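Putative sugar ABC transporter (Yersinia enterocolitica subsp. enterocolitica 8081, PDB 5ULB) probably binds methylthioribose or a closely related pentose derivative as the periplasmic receptor of an ABC uptake system, here holding a selenium analogue of the sugar. Local coordinates at residues Ile22-Asn27 with Val52-Ser57; Ile79-Gly84 with Val103-Thr108. All coordinates share one frame; numbering follows the deposited sequence.

In the fold
Both contacts pair parallel neighbours within one sheet, each closing a beta-alpha-beta unit: contact 1 through helix 32-48, contact 2 through helix 89-98. Strands 21-26 and 78-82 are themselves adjacent, so the four strands run in the order 51-56, 21-26, 78-82, 102-106. Contact 1 takes in the outermost strand 51-56 and is only partly buried; contact 2 lies deeper and is buried almost throughout. Their chemistry diverges at the C-terminal ends. Contact 1 finishes in a serine-asparagine bond that ties two loops, with Arg26 passing near the sugar, whereas contact 2 delivers Gln83, Phe106 and Asp107 to the ligand pocket itself.

Contact 1: Ile22-Asn27 with Val52-Ser57; sequences IAVIRN and VDTFLS
The Phe55 ring has Ala23 CB at its edge, 4.2 Å from CE2, and the carbonyl oxygen of Val24 near its plane, 3.5 Å from CD2. Ile25 CG1 approaches CD2 obliquely, the two side chains lying side by side and pointing the same way. CG of Phe55 is anti to its carbonyl carbon (chi1 -59°), which lays the ring back along the strand toward Ala23; Phe67 of helix 61-73 meets the ring from outside the pair. A second flat group, the Asn27 amide, uses an in-plane lone pair of OD1 to accept from Ser57 OG at 2.6 Å, while its ND2 bonds Asp61 OD1 and Gln83 O. Along the parallel pair, backbone bonds run from a nearly straight Asp53 N to Ile22 O (2.8 Å, 175°) to Ser57 N to Arg26 O just past the strand ends; Phe55 N to Val24 O is bent to 131°. On the sheet face carrying Val24 and Arg26, the Val24 and Val52 side chains cross obliquely, CG2 of Val24 3.9 Å from CG1 of Val52, and Leu56 CD2 packs against Arg26 CB at 3.6 Å. Beyond CG the extended arginine leads away, its guanidinium bonding Asn33, Thr34 and Ser82. The chemistry thus changes along the pair: apolar packing and backbone bonds hold the strands, then a short side-chain bond fixes the Asn27 amide, whose two ends together join three loops.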
ATOM      1  N   ILE A  22     -12.499 -16.535   1.783  1.00 10.96           N
ATOM      2  CA  ILE A  22     -12.049 -15.389   1.033  1.00 10.52           C
ATOM      3  C   ILE A  22     -10.656 -15.683   0.433  1.00 10.23           C
ATOM      4  O   ILE A  22      -9.781 -16.183   1.160  1.00 12.67           O
ATOM      5  CB  ILE A  22     -11.932 -14.137   1.936  1.00 11.04           C
ATOM      6  CG1 ILE A  22     -13.210 -13.923   2.727  1.00 12.74           C
ATOM      7  CG2 ILE A  22     -11.545 -12.910   1.140  1.00 12.44           C
ATOM      8  CD1 ILE A  22     -14.479 -13.679   2.019  1.00 14.10           C
ATOM      9  N   ALA A  23     -10.493 -15.363  -0.828  1.00 10.10           N
ATOM     10  CA  ALA A  23      -9.158 -15.456  -1.480  1.00  9.72           C
ATOM     11  C   ALA A  23      -8.630 -14.019  -1.656  1.00 10.66           C
ATOM     12  O   ALA A  23      -9.370 -13.158  -2.196  1.00 11.73           O
ATOM     13  CB  ALA A  23      -9.244 -16.183  -2.776  1.00 12.01           C
ATOM     14  N   VAL A  24      -7.390 -13.800  -1.299  1.00  9.63           N
ATOM     15  CA  VAL A  24      -6.720 -12.528  -1.557  1.00  9.51           C
ATOM     16  C   VAL A  24      -5.564 -12.763  -2.514  1.00 10.13           C
ATOM     17  O   VAL A  24      -4.689 -13.636  -2.218  1.00 11.69           O
ATOM     18  CB  VAL A  24      -6.211 -11.930  -0.239  1.00 12.58           C
ATOM     19  CG1 VAL A  24      -5.535 -10.593  -0.446  1.00 13.47           C
ATOM     20  CG2 VAL A  24      -7.315 -11.898   0.790  1.00 16.81           C
ATOM     21  N   ILE A  25      -5.515 -12.095  -3.637  1.00 10.43           N
ATOM     22  CA  ILE A  25      -4.454 -12.252  -4.638  1.00  9.50           C
ATOM     23  C   ILE A  25      -3.853 -10.865  -4.801  1.00  8.23           C
ATOM     24  O   ILE A  25      -4.538  -9.922  -5.233  1.00  9.74           O
ATOM     25  CB  ILE A  25      -4.958 -12.848  -5.939  1.00 10.92           C
ATOM     26  CG1 ILE A  25      -5.746 -14.140  -5.760  1.00 13.08           C
ATOM     27  CG2 ILE A  25      -3.706 -13.112  -6.813  1.00 11.58           C
ATOM     28  CD1 ILE A  25      -7.213 -13.995  -5.586  1.00 13.68           C
ATOM     29  N   ARG A  26      -2.550 -10.774  -4.552  1.00  9.04           N
ATOM     30  CA  ARG A  26      -1.820  -9.508  -4.608  1.00  8.40           C
ATOM     31  C   ARG A  26      -0.677  -9.680  -5.616  1.00 10.15           C
ATOM     32  O   ARG A  26       0.114 -10.642  -5.559  1.00  9.69           O
ATOM     33  CB  ARG A  26      -1.381  -9.005  -3.264  1.00  9.27           C
ATOM     34  CG  ARG A  26      -0.535  -7.748  -3.252  1.00  9.83           C
ATOM     35  CD  ARG A  26      -0.636  -7.045  -1.917  1.00 10.30           C
ATOM     36  NE  ARG A  26       0.377  -6.034  -1.789  1.00 11.20           N
ATOM     37  CZ  ARG A  26       0.203  -4.809  -1.257  1.00 10.51           C
ATOM     38  NH1 ARG A  26      -1.009  -4.236  -1.143  1.00 11.62           N
ATOM     39  NH2 ARG A  26       1.263  -4.075  -1.074  1.00 11.86           N
ATOM     40  N   ASN A  27      -0.520  -8.697  -6.536  1.00  9.98           N
ATOM     41  CA  ASN A  27       0.427  -8.768  -7.621  1.00  9.83           C
ATOM     42  C   ASN A  27       1.818  -8.255  -7.301  1.00 10.35           C
ATOM     43  O   ASN A  27       2.375  -7.476  -8.080  1.00 10.99           O
ATOM     44  CB  ASN A  27      -0.164  -8.039  -8.832  1.00 11.00           C
ATOM     45  CG  ASN A  27       0.483  -8.353 -10.134  1.00 12.37           C
ATOM     46  OD1 ASN A  27       1.055  -9.433 -10.351  1.00 12.64           O
ATOM     47  ND2 ASN A  27       0.294  -7.440 -11.111  1.00 14.59           N
ATOM     48  N   VAL A  52      -9.307 -17.105   5.293  1.00 11.86           N
ATOM     49  CA  VAL A  52      -8.670 -16.178   4.365  1.00 12.32           C
ATOM     50  C   VAL A  52      -7.437 -16.923   3.794  1.00 11.89           C
ATOM     51  O   VAL A  52      -6.518 -17.249   4.542  1.00 14.59           O
ATOM     52  CB  VAL A  52      -8.223 -14.898   5.020  1.00 14.53           C
ATOM     53  CG1 VAL A  52      -7.455 -14.008   4.034  1.00 15.57           C
ATOM     54  CG2 VAL A  52      -9.416 -14.171   5.612  1.00 16.70           C
ATOM     55  N   ASP A  53      -7.436 -17.101   2.484  1.00 11.20           N
ATOM     56  CA  ASP A  53      -6.355 -17.732   1.756  1.00 10.05           C
ATOM     57  C   ASP A  53      -5.659 -16.652   0.933  1.00 10.20           C
ATOM     58  O   ASP A  53      -6.314 -16.035   0.099  1.00 11.99           O
ATOM     59  CB  ASP A  53      -6.882 -18.851   0.827  1.00 12.36           C
ATOM     60  CG  ASP A  53      -7.426 -20.070   1.567  1.00 16.06           C
ATOM     61  OD1 ASP A  53      -7.086 -20.272   2.736  1.00 18.50           O
ATOM     62  OD2 ASP A  53      -8.171 -20.860   0.903  1.00 18.38           O
ATOM     63  N   THR A  54      -4.398 -16.476   1.090  1.00 13.29           N
ATOM     64  CA  THR A  54      -3.597 -15.440   0.467  1.00 11.45           C
ATOM     65  C   THR A  54      -2.601 -15.980  -0.569  1.00 11.26           C
ATOM     66  O   THR A  54      -2.020 -17.034  -0.393  1.00 11.28           O
ATOM     67  CB  THR A  54      -2.885 -14.500   1.475  1.00 14.02           C
ATOM     68  OG1 THR A  54      -1.946 -15.237   2.215  1.00 17.19           O
ATOM     69  CG2 THR A  54      -3.855 -13.917   2.467  1.00 16.51           C
ATOM     70  N   PHE A  55      -2.410 -15.202  -1.636  1.00 10.18           N
ATOM     71  CA  PHE A  55      -1.620 -15.634  -2.801  1.00 10.47           C
ATOM     72  C   PHE A  55      -0.859 -14.384  -3.293  1.00  9.94           C
ATOM     73  O   PHE A  55      -1.465 -13.311  -3.481  1.00 12.77           O
ATOM     74  CB  PHE A  55      -2.505 -16.153  -3.921  1.00 11.92           C
ATOM     75  CG  PHE A  55      -3.348 -17.289  -3.516  1.00 10.94           C
ATOM     76  CD1 PHE A  55      -2.856 -18.586  -3.584  1.00 13.76           C
ATOM     77  CD2 PHE A  55      -4.659 -17.085  -3.023  1.00 12.45           C
ATOM     78  CE1 PHE A  55      -3.725 -19.685  -3.202  1.00 14.50           C
ATOM     79  CE2 PHE A  55      -5.472 -18.106  -2.683  1.00 12.63           C
ATOM     80  CZ  PHE A  55      -4.935 -19.420  -2.717  1.00 13.55           C
ATOM     81  N   LEU A  56       0.440 -14.538  -3.514  1.00  9.79           N
ATOM     82  CA  LEU A  56       1.314 -13.465  -4.060  1.00 10.26           C
ATOM     83  C   LEU A  56       1.908 -13.905  -5.380  1.00 11.37           C
ATOM     84  O   LEU A  56       2.423 -15.006  -5.482  1.00 13.06           O
ATOM     85  CB  LEU A  56       2.471 -13.144  -3.135  1.00 10.95           C
ATOM     86  CG  LEU A  56       2.031 -12.377  -1.880  1.00 10.84           C
ATOM     87  CD1 LEU A  56       3.197 -12.219  -0.936  1.00 11.95           C
ATOM     88  CD2 LEU A  56       1.399 -11.037  -2.186  1.00 13.22           C
ATOM     89  N   SER A  57       1.815 -13.048  -6.404  1.00 12.01           N
ATOM     90  CA  SER A  57       2.336 -13.368  -7.701  1.00 12.09           C
ATOM     91  C   SER A  57       3.813 -13.102  -7.907  1.00 13.17           C
ATOM     92  O   SER A  57       4.345 -13.448  -9.011  1.00 16.23           O
ATOM     93  CB  SER A  57       1.612 -12.605  -8.811  1.00 12.84           C
ATOM     94  OG  SER A  57       2.016 -11.227  -8.693  1.00 12.49           O
TER

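Contact 2: Ile79-Gly84 with Val103-Thr108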
ATOM      1  N   ILE A  79     -13.469 -12.451  -3.055  1.00  9.85           N
ATOM      2  CA  ILE A  79     -12.129 -12.260  -3.566  1.00 10.07           C
ATOM      3  C   ILE A  79     -11.709 -10.825  -3.340  1.00  9.74           C
ATOM      4  O   ILE A  79     -12.522  -9.910  -3.563  1.00 11.64           O
ATOM      5  CB  ILE A  79     -12.030 -12.661  -5.038  1.00 10.09           C
ATOM      6  CG1 ILE A  79     -12.176 -14.177  -5.236  1.00 11.49           C
ATOM      7  CG2 ILE A  79     -10.708 -12.173  -5.668  1.00 11.33           C
ATOM      8  CD1 ILE A  79     -12.259 -14.698  -6.630  1.00 14.37           C
ATOM      9  N   ILE A  80     -10.495 -10.641  -2.918  1.00  9.14           N
ATOM     10  CA  ILE A  80      -9.832  -9.326  -2.873  1.00  9.67           C
ATOM     11  C   ILE A  80      -8.674  -9.363  -3.803  1.00  9.46           C
ATOM     12  O   ILE A  80      -7.820 -10.250  -3.686  1.00 10.26           O
ATOM     13  CB  ILE A  80      -9.403  -8.953  -1.431  1.00  9.77           C
ATOM     14  CG1 ILE A  80     -10.641  -8.809  -0.520  1.00 10.84           C
ATOM     15  CG2 ILE A  80      -8.590  -7.649  -1.391  1.00 10.16           C
ATOM     16  CD1 ILE A  80     -10.271  -8.825   0.955  1.00 12.76           C
ATOM     17  N   LEU A  81      -8.551  -8.365  -4.739  1.00  9.16           N
ATOM     18  CA  LEU A  81      -7.380  -8.195  -5.557  1.00  9.20           C
ATOM     19  C   LEU A  81      -6.596  -6.996  -5.141  1.00  8.80           C
ATOM     20  O   LEU A  81      -7.175  -5.989  -4.730  1.00 10.65           O
ATOM     21  CB  LEU A  81      -7.740  -8.053  -7.021  1.00 10.21           C
ATOM     22  CG  LEU A  81      -8.640  -9.116  -7.687  1.00 10.89           C
ATOM     23  CD1 LEU A  81      -8.777  -8.881  -9.148  1.00 13.39           C
ATOM     24  CD2 LEU A  81      -8.071 -10.504  -7.347  1.00 12.25           C
ATOM     25  N   SER A  82      -5.268  -7.051  -5.335  1.00  8.22           N
ATOM     26  CA  SER A  82      -4.414  -5.916  -5.052  1.00  8.15           C
ATOM     27  C   SER A  82      -3.356  -5.811  -6.138  1.00  9.68           C
ATOM     28  O   SER A  82      -2.695  -6.818  -6.461  1.00  9.75           O
ATOM     29  CB  SER A  82      -3.820  -6.099  -3.672  1.00  9.42           C
ATOM     30  OG  SER A  82      -3.053  -5.019  -3.191  1.00 11.49           O
ATOM     31  N   GLN A  83      -3.186  -4.610  -6.716  1.00  8.73           N
ATOM     32  CA  GLN A  83      -2.230  -4.347  -7.746  1.00  8.99           C
ATOM     33  C   GLN A  83      -2.451  -5.114  -9.042  1.00 10.93           C
ATOM     34  O   GLN A  83      -1.536  -5.321  -9.841  1.00 11.65           O
ATOM     35  CB  GLN A  83      -0.750  -4.474  -7.295  1.00 10.44           C
ATOM     36  CG  GLN A  83      -0.267  -3.345  -6.298  1.00 12.25           C
ATOM     37  CD  GLN A  83      -0.628  -3.563  -4.924  1.00 12.84           C
ATOM     38  OE1 GLN A  83      -0.855  -4.708  -4.529  1.00 12.57           O
ATOM     39  NE2 GLN A  83      -0.737  -2.506  -4.132  1.00 17.91           N
ATOM     40  N   GLY A  84      -3.718  -5.449  -9.330  1.00 10.98           N
ATOM     41  CA  GLY A  84      -4.050  -6.004 -10.673  1.00 11.43           C
ATOM     42  C   GLY A  84      -3.848  -4.964 -11.740  1.00 11.87           C
ATOM     43  O   GLY A  84      -4.229  -3.799 -11.560  1.00 12.63           O
ATOM     44  N   VAL A 103     -16.603  -9.008  -4.332  1.00 10.69           N
ATOM     45  CA  VAL A 103     -15.275  -8.599  -4.692  1.00 10.61           C
ATOM     46  C   VAL A 103     -15.014  -7.138  -4.316  1.00 10.68           C
ATOM     47  O   VAL A 103     -15.875  -6.265  -4.593  1.00 11.91           O
ATOM     48  CB  VAL A 103     -14.946  -8.890  -6.167  1.00 12.93           C
ATOM     49  CG1 VAL A 103     -16.033  -8.347  -7.107  1.00 13.59           C
ATOM     50  CG2 VAL A 103     -13.549  -8.476  -6.572  1.00 13.38           C
ATOM     51  N   SER A 104     -13.831  -6.896  -3.759  1.00 10.60           N
ATOM     52  CA  SER A 104     -13.307  -5.566  -3.593  1.00  9.98           C
ATOM     53  C   SER A 104     -11.866  -5.600  -4.143  1.00 10.13           C
ATOM     54  O   SER A 104     -11.172  -6.622  -4.005  1.00 11.96           O
ATOM     55  CB  SER A 104     -13.318  -5.131  -2.128  1.00 11.92           C
ATOM     56  OG  SER A 104     -12.908  -3.819  -1.923  1.00 14.19           O
ATOM     57  N   VAL A 105     -11.382  -4.471  -4.711  1.00  9.28           N
ATOM     58  CA  VAL A 105     -10.098  -4.402  -5.225  1.00  9.50           C
ATOM     59  C   VAL A 105      -9.371  -3.182  -4.680  1.00 10.02           C
ATOM     60  O   VAL A 105      -9.977  -2.195  -4.286  1.00 11.78           O
ATOM     61  CB  VAL A 105     -10.005  -4.467  -6.747  1.00 11.00           C
ATOM     62  CG1 VAL A 105     -10.700  -5.760  -7.278  1.00 11.61           C
ATOM     63  CG2 VAL A 105     -10.577  -3.233  -7.416  1.00 12.91           C
ATOM     64  N   PHE A 106      -8.035  -3.307  -4.620  1.00  9.46           N
ATOM     65  CA  PHE A 106      -7.147  -2.246  -4.137  1.00  7.92           C
ATOM     66  C   PHE A 106      -6.064  -1.998  -5.175  1.00  9.59           C
ATOM     67  O   PHE A 106      -5.440  -2.957  -5.654  1.00 10.28           O
ATOM     68  CB  PHE A 106      -6.532  -2.607  -2.816  1.00  9.86           C
ATOM     69  CG  PHE A 106      -5.535  -1.591  -2.313  1.00  9.84           C
ATOM     70  CD1 PHE A 106      -5.926  -0.276  -1.979  1.00  9.81           C
ATOM     71  CD2 PHE A 106      -4.236  -1.895  -2.243  1.00 10.80           C
ATOM     72  CE1 PHE A 106      -4.968   0.635  -1.623  1.00 10.43           C
ATOM     73  CE2 PHE A 106      -3.300  -0.948  -1.860  1.00 11.19           C
ATOM     74  CZ  PHE A 106      -3.626   0.350  -1.611  1.00 11.22           C
ATOM     75  N   ASP A 107      -5.829  -0.758  -5.573  1.00 10.04           N
ATOM     76  CA  ASP A 107      -4.776  -0.404  -6.519  1.00  9.49           C
ATOM     77  C   ASP A 107      -4.815  -1.250  -7.773  1.00 11.24           C
ATOM     78  O   ASP A 107      -3.730  -1.594  -8.296  1.00 12.41           O
ATOM     79  CB  ASP A 107      -3.394  -0.537  -5.823  1.00 11.21           C
ATOM     80  CG  ASP A 107      -2.997   0.699  -5.070  1.00 14.89           C
ATOM     81  OD1 ASP A 107      -3.692   1.747  -5.121  1.00 16.23           O
ATOM     82  OD2 ASP A 107      -1.869   0.600  -4.425  1.00 18.95           O
ATOM     83  N   THR A 108      -6.007  -1.453  -8.273  1.00 10.85           N
ATOM     84  CA  THR A 108      -6.227  -2.322  -9.419  1.00 10.49           C
ATOM     85  C   THR A 108      -6.815  -1.538 -10.568  1.00 12.09           C
ATOM     86  O   THR A 108      -7.642  -0.658 -10.368  1.00 16.08           O
ATOM     87  CB  THR A 108      -7.104  -3.542  -8.989  1.00 10.72           C
ATOM     88  OG1 THR A 108      -6.339  -4.315  -8.057  1.00 10.82           O
ATOM     89  CG2 THR A 108      -7.536  -4.429 -10.130  1.00 11.58           C
TER
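Gln83 leaves the end of strand 79-82 with CB directed away from Val103-Thr108, and a bend at chi2 (81°) brings its amide back. CD comes within 4.2 Å of Asp107 CB; OE1 accepts from the neighbouring Ser82 OG at 2.6 Å, the hydroxyl lying above the amide plane. NE2 reaches Asp107 OD2 at 3.3 Å in a weak bond, amide and carboxylate planes turned 75° apart, and makes another weak bond to O4 of the sugar. Asp107 CG lies 3.5 Å above one face of the Phe106 ring, toward its rim, while Ser82 OG sits at the ring's edge. Arg158 pairs with Asp107 OD1, which probably favours the ionised carboxylate. Beneath the tips, Phe106 O accepts from both Gln83 N and Thr108 OG1, and Thr108 OG1 in turn accepts from Gly84 N at 3.1 Å. Further back, Leu81 CB lies alongside Val105 CG1 at 3.8 Å. Side chains gathered at and just after the C-terminal ends of parallel strands help line the ligand site between the lobes, as is usual in periplasmic binding proteins built from Rossmann-like domains.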